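Local coordinates for EvdO1 (Micromonospora carbonacea, PDB 4XBZ), which is a metal-dependent oxygenase of the phytanoyl-CoA dioxygenase family that probably catalyses an oxidative cyclization in orthosomycin biosynthesis, at residues E276-S287 and R313-L324. Numbering follows the deposited sequence.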
loop_
_atom_site.group_PDB
_atom_site.type_symbol
_atom_site.label_atom_id
_atom_site.label_comp_id
_atom_site.label_asym_id
_atom_site.label_seq_id
_atom_site.Cartn_x
_atom_site.Cartn_y
_atom_site.Cartn_z
ATOM N N GLU A 276 -19.579 -5.837 -11.773
ATOM C CA GLU A 276 -19.208 -6.578 -12.981
ATOM C C GLU A 276 -17.885 -6.105 -13.607
ATOM O O GLU A 276 -17.118 -6.902 -14.157
ATOM C CB GLU A 276 -20.347 -6.455 -14.010
ATOM C CG GLU A 276 -20.143 -7.183 -15.331
ATOM C CD GLU A 276 -21.215 -6.827 -16.367
ATOM O OE1 GLU A 276 -21.771 -5.707 -16.304
ATOM O OE2 GLU A 276 -21.507 -7.671 -17.236
ATOM N N TYR A 277 -17.630 -4.803 -13.525
ATOM C CA TYR A 277 -16.413 -4.209 -14.079
ATOM C C TYR A 277 -15.153 -4.937 -13.615
ATOM O O TYR A 277 -14.266 -5.193 -14.421
ATOM C CB TYR A 277 -16.344 -2.727 -13.704
ATOM C CG TYR A 277 -15.171 -1.937 -14.280
ATOM C CD1 TYR A 277 -15.153 -1.549 -15.630
ATOM C CD2 TYR A 277 -14.112 -1.528 -13.463
ATOM C CE1 TYR A 277 -14.113 -0.812 -16.145
ATOM C CE2 TYR A 277 -13.059 -0.773 -13.973
ATOM C CZ TYR A 277 -13.068 -0.418 -15.313
ATOM O OH TYR A 277 -12.028 0.313 -15.826
ATOM N N ILE A 278 -15.108 -5.303 -12.331
ATOM C CA ILE A 278 -13.925 -5.919 -11.735
ATOM C C ILE A 278 -13.472 -7.177 -12.484
ATOM O O ILE A 278 -12.310 -7.296 -12.871
ATOM C CB ILE A 278 -14.180 -6.281 -10.245
ATOM C CG1 ILE A 278 -14.578 -5.034 -9.445
ATOM C CG2 ILE A 278 -12.964 -6.982 -9.636
ATOM C CD1 ILE A 278 -14.784 -5.280 -7.982
ATOM N N GLY A 279 -14.393 -8.114 -12.693
ATOM C CA GLY A 279 -14.058 -9.340 -13.393
ATOM C C GLY A 279 -13.573 -9.099 -14.812
ATOM O O GLY A 279 -12.654 -9.772 -15.279
ATOM N N LEU A 280 -14.183 -8.130 -15.498
ATOM C CA LEU A 280 -13.834 -7.848 -16.886
ATOM C C LEU A 280 -12.420 -7.264 -16.986
ATOM O O LEU A 280 -11.631 -7.661 -17.858
ATOM C CB LEU A 280 -14.870 -6.908 -17.519
ATOM C CG LEU A 280 -16.289 -7.500 -17.500
ATOM C CD1 LEU A 280 -17.369 -6.480 -17.869
ATOM C CD2 LEU A 280 -16.370 -8.722 -18.394
ATOM N N LYS A 281 -12.081 -6.342 -16.085
ATOM C CA LYS A 281 -10.753 -5.749 -16.127
ATOM C C LYS A 281 -9.684 -6.744 -15.695
ATOM O O LYS A 281 -8.553 -6.686 -16.183
ATOM C CB LYS A 281 -10.692 -4.477 -15.280
ATOM C CG LYS A 281 -11.639 -3.398 -15.762
ATOM C CD LYS A 281 -11.622 -3.257 -17.305
ATOM C CE LYS A 281 -10.246 -2.815 -17.856
ATOM N NZ LYS A 281 -10.011 -1.333 -17.779
ATOM N N GLN A 282 -10.040 -7.674 -14.810
ATOM C CA GLN A 282 -9.132 -8.765 -14.476
ATOM C C GLN A 282 -8.816 -9.583 -15.727
ATOM O O GLN A 282 -7.677 -10.011 -15.934
ATOM C CB GLN A 282 -9.727 -9.663 -13.382
ATOM C CG GLN A 282 -9.669 -9.052 -11.985
ATOM C CD GLN A 282 -10.390 -9.888 -10.938
ATOM O OE1 GLN A 282 -11.459 -10.442 -11.191
ATOM N NE2 GLN A 282 -9.813 -9.970 -9.757
ATOM N N GLN A 283 -9.839 -9.800 -16.548
ATOM C CA GLN A 283 -9.678 -10.517 -17.807
ATOM C C GLN A 283 -8.785 -9.719 -18.765
ATOM O O GLN A 283 -7.941 -10.296 -19.459
ATOM C CB GLN A 283 -11.031 -10.790 -18.471
ATOM C CG GLN A 283 -11.932 -11.845 -17.807
ATOM C CD GLN A 283 -12.983 -12.354 -18.789
ATOM O OE1 GLN A 283 -12.643 -12.935 -19.819
ATOM N NE2 GLN A 283 -14.251 -12.099 -18.498
ATOM N N VAL A 284 -8.989 -8.403 -18.804
ATOM C CA VAL A 284 -8.101 -7.510 -19.552
ATOM C C VAL A 284 -6.641 -7.681 -19.070
ATOM O O VAL A 284 -5.731 -7.889 -19.883
ATOM C CB VAL A 284 -8.522 -6.029 -19.402
ATOM C CG1 VAL A 284 -7.490 -5.102 -20.047
ATOM C CG2 VAL A 284 -9.899 -5.804 -19.975
ATOM N N LEU A 285 -6.433 -7.631 -17.753
ATOM C CA LEU A 285 -5.086 -7.754 -17.187
ATOM C C LEU A 285 -4.428 -9.077 -17.580
ATOM O O LEU A 285 -3.258 -9.118 -17.998
ATOM C CB LEU A 285 -5.123 -7.633 -15.662
ATOM C CG LEU A 285 -3.750 -7.568 -14.985
ATOM C CD1 LEU A 285 -3.007 -6.351 -15.468
ATOM C CD2 LEU A 285 -3.844 -7.544 -13.454
ATOM N N ARG A 286 -5.181 -10.162 -17.435
ATOM C CA ARG A 286 -4.646 -11.488 -17.722
ATOM C C ARG A 286 -4.412 -11.645 -19.221
ATOM O O ARG A 286 -3.463 -12.301 -19.644
ATOM C CB ARG A 286 -5.586 -12.582 -17.196
ATOM C CG ARG A 286 -5.811 -12.512 -15.695
ATOM C CD ARG A 286 -6.777 -13.567 -15.215
ATOM N NE ARG A 286 -6.075 -14.796 -14.889
ATOM C CZ ARG A 286 -6.250 -15.941 -15.530
ATOM N NH1 ARG A 286 -7.124 -16.014 -16.527
ATOM N NH2 ARG A 286 -5.559 -17.014 -15.168
ATOM N N SER A 287 -5.270 -11.021 -20.021
ATOM C CA SER A 287 -5.098 -11.067 -21.454
ATOM C C SER A 287 -3.827 -10.329 -21.861
ATOM O O SER A 287 -3.077 -10.815 -22.704
ATOM C CB SER A 287 -6.306 -10.477 -22.161
ATOM O OG SER A 287 -6.098 -10.513 -23.559
ATOM N N ARG A 313 -11.450 -13.220 -7.179
ATOM C CA ARG A 313 -11.245 -13.644 -8.552
ATOM C C ARG A 313 -12.617 -13.723 -9.203
ATOM O O ARG A 313 -13.516 -14.400 -8.707
ATOM C CB ARG A 313 -10.497 -14.965 -8.615
ATOM C CG ARG A 313 -9.145 -14.847 -7.960
ATOM C CD ARG A 313 -8.534 -16.189 -7.639
ATOM N NE ARG A 313 -7.230 -16.014 -7.004
ATOM C CZ ARG A 313 -6.085 -16.484 -7.488
ATOM N NH1 ARG A 313 -6.073 -17.194 -8.613
ATOM N NH2 ARG A 313 -4.950 -16.255 -6.838
ATOM N N HIS A 314 -12.787 -12.981 -10.288
ATOM C CA HIS A 314 -14.079 -12.836 -10.935
ATOM C C HIS A 314 -13.948 -12.984 -12.443
ATOM O O HIS A 314 -14.906 -12.787 -13.187
ATOM C CB HIS A 314 -14.691 -11.482 -10.590
ATOM C CG HIS A 314 -15.063 -11.339 -9.149
ATOM N ND1 HIS A 314 -15.979 -12.164 -8.533
ATOM C CD2 HIS A 314 -14.649 -10.463 -8.204
ATOM C CE1 HIS A 314 -16.104 -11.810 -7.266
ATOM N NE2 HIS A 314 -15.311 -10.777 -7.043
ATOM N N TRP A 315 -12.759 -13.362 -12.889
ATOM C CA TRP A 315 -12.466 -13.400 -14.310
ATOM C C TRP A 315 -12.978 -14.661 -14.983
ATOM O O TRP A 315 -12.560 -14.997 -16.088
ATOM C CB TRP A 315 -10.970 -13.269 -14.543
ATOM C CG TRP A 315 -10.125 -14.400 -13.999
ATOM C CD1 TRP A 315 -10.034 -15.672 -14.493
ATOM C CD2 TRP A 315 -9.211 -14.334 -12.897
ATOM N NE1 TRP A 315 -9.139 -16.401 -13.755
ATOM C CE2 TRP A 315 -8.616 -15.602 -12.771
ATOM C CE3 TRP A 315 -8.838 -13.324 -12.005
ATOM C CZ2 TRP A 315 -7.672 -15.890 -11.787
ATOM C CZ3 TRP A 315 -7.906 -13.609 -11.037
ATOM C CH2 TRP A 315 -7.332 -14.884 -10.931
ATOM N N VAL A 316 -13.875 -15.365 -14.312
ATOM C CA VAL A 316 -14.567 -16.476 -14.939
ATOM C C VAL A 316 -16.071 -16.226 -14.875
ATOM O O VAL A 316 -16.854 -16.993 -15.425
ATOM C CB VAL A 316 -14.212 -17.825 -14.266
ATOM C CG1 VAL A 316 -12.692 -18.018 -14.227
ATOM C CG2 VAL A 316 -14.811 -17.902 -12.863
ATOM N N ASP A 317 -16.461 -15.141 -14.205
ATOM C CA ASP A 317 -17.874 -14.793 -13.995
ATOM C C ASP A 317 -18.612 -14.472 -15.282
ATOM O O ASP A 317 -19.839 -14.572 -15.349
ATOM C CB ASP A 317 -18.007 -13.590 -13.064
ATOM C CG ASP A 317 -17.684 -13.920 -11.628
ATOM O OD1 ASP A 317 -17.056 -14.977 -11.379
ATOM O OD2 ASP A 317 -18.054 -13.108 -10.750
ATOM N N ARG A 318 -17.863 -14.044 -16.287
ATOM C CA ARG A 318 -18.438 -13.676 -17.569
ATOM C C ARG A 318 -17.749 -14.516 -18.639
ATOM O O ARG A 318 -16.657 -15.050 -18.403
ATOM C CB ARG A 318 -18.275 -12.164 -17.840
ATOM C CG ARG A 318 -19.521 -11.299 -17.546
ATOM C CD ARG A 318 -20.059 -11.529 -16.139
ATOM N NE ARG A 318 -21.259 -10.750 -15.824
ATOM C CZ ARG A 318 -22.057 -10.992 -14.780
ATOM N NH1 ARG A 318 -21.796 -12.003 -13.950
ATOM N NH2 ARG A 318 -23.124 -10.232 -14.563
ATOM N N PRO A 319 -18.397 -14.666 -19.808
ATOM C CA PRO A 319 -17.772 -15.346 -20.950
ATOM C C PRO A 319 -16.533 -14.600 -21.450
ATOM O O PRO A 319 -16.404 -13.405 -21.181
ATOM C CB PRO A 319 -18.884 -15.350 -22.005
ATOM C CG PRO A 319 -19.853 -14.282 -21.560
ATOM C CD PRO A 319 -19.803 -14.309 -20.078
ATOM N N GLU A 320 -15.642 -15.307 -22.145
ATOM C CA GLU A 320 -14.397 -14.732 -22.656
ATOM C C GLU A 320 -14.600 -13.360 -23.296
ATOM O O GLU A 320 -15.421 -13.199 -24.206
ATOM C CB GLU A 320 -13.754 -15.670 -23.684
ATOM C CG GLU A 320 -13.361 -17.030 -23.147
ATOM C CD GLU A 320 -12.373 -16.942 -22.011
ATOM O OE1 GLU A 320 -11.276 -16.377 -22.216
ATOM O OE2 GLU A 320 -12.697 -17.438 -20.909
ATOM N N ILE A 321 -13.857 -12.369 -22.813
ATOM C CA ILE A 321 -13.967 -11.032 -23.371
ATOM C C ILE A 321 -13.443 -11.053 -24.807
ATOM O O ILE A 321 -12.480 -11.767 -25.121
ATOM C CB ILE A 321 -13.199 -9.976 -22.529
ATOM C CG1 ILE A 321 -11.709 -10.327 -22.433
ATOM C CG2 ILE A 321 -13.824 -9.834 -21.142
ATOM C CD1 ILE A 321 -10.862 -9.236 -21.797
ATOM N N ASP A 322 -14.105 -10.290 -25.673
ATOM C CA ASP A 322 -13.706 -10.180 -27.071
ATOM C C ASP A 322 -13.110 -8.801 -27.346
ATOM O O ASP A 322 -12.945 -8.413 -28.499
ATOM C CB ASP A 322 -14.897 -10.441 -28.011
ATOM C CG ASP A 322 -16.103 -9.540 -27.719
ATOM O OD1 ASP A 322 -15.957 -8.503 -27.042
ATOM O OD2 ASP A 322 -17.217 -9.865 -28.183
ATOM N N THR A 323 -12.809 -8.065 -26.279
ATOM C CA THR A 323 -12.302 -6.701 -26.398
ATOM C C THR A 323 -11.550 -6.264 -25.146
ATOM O O THR A 323 -11.692 -6.863 -24.080
ATOM C CB THR A 323 -13.437 -5.703 -26.654
ATOM O OG1 THR A 323 -12.895 -4.380 -26.723
ATOM C CG2 THR A 323 -14.475 -5.772 -25.542
ATOM N N LEU A 324 -10.737 -5.222 -25.280
ATOM C CA LEU A 324 -10.028 -4.677 -24.133
ATOM C C LEU A 324 -10.651 -3.360 -23.700
ATOM O O LEU A 324 -10.146 -2.686 -22.818
ATOM C CB LEU A 324 -8.547 -4.489 -24.456
ATOM C CG LEU A 324 -7.785 -5.775 -24.796
ATOM C CD1 LEU A 324 -6.301 -5.521 -24.872
ATOM C CD2 LEU A 324 -8.066 -6.856 -23.771
HETATM O O HOH W 1 -11.322 -0.827 -20.826
HETATM O O HOH W 2 -15.548 -11.417 -15.841
HETATM O O HOH W 3 -11.107 -15.628 -18.312
#
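Arg286 lays its guanidinium flat over the indole of Trp315, a parallel cation-pi stack at the place where the loop after helix 275-293 passes back across that helix, outside the strands of the double-stranded beta-helix. The two planes are only 3° apart, and Arg286 CZ stands 3.8 Å from the centroid of the five-membered ring. Arg286 CD already lies over that ring in a CH-pi contact, and the bend beyond it (chi3 89°) lays NE and the guanidinium on the same face; Arg313 CB, from the loop itself, sits near the rim of the opposite face. Gln282 comes to the indole edge instead, its amide turned 71° from the ring; its OE1 accepts the backbone N of His314 at 3.0 Å, and its NE2 is bound by Leu312 O and Tyr306 OH, so both ends of the amide are held. Beside it the loop runs close to Gly279, whose CA makes a CA-H...O contact with His314 O. Gln283 reaches between the two halves of the loop and slides antiparallel to Ile321, with CG2 of the isoleucine against its amide. Ile321 CD1 extends onward to Val284 CG2, 4.0 Å away. Towards the start of the helix, Glu276 and Arg318 form a salt bridge whose hydrogen bond, from Arg318 NE to Glu276 OE2, is weak at 3.4 Å. Two waters tie Gln283 to the loop: one bridges NE2 to His314 O, the other links OE1, weakly, to Trp315 O, while OE1 also accepts Ile321 N at 3.3 Å from above its carbonyl plane.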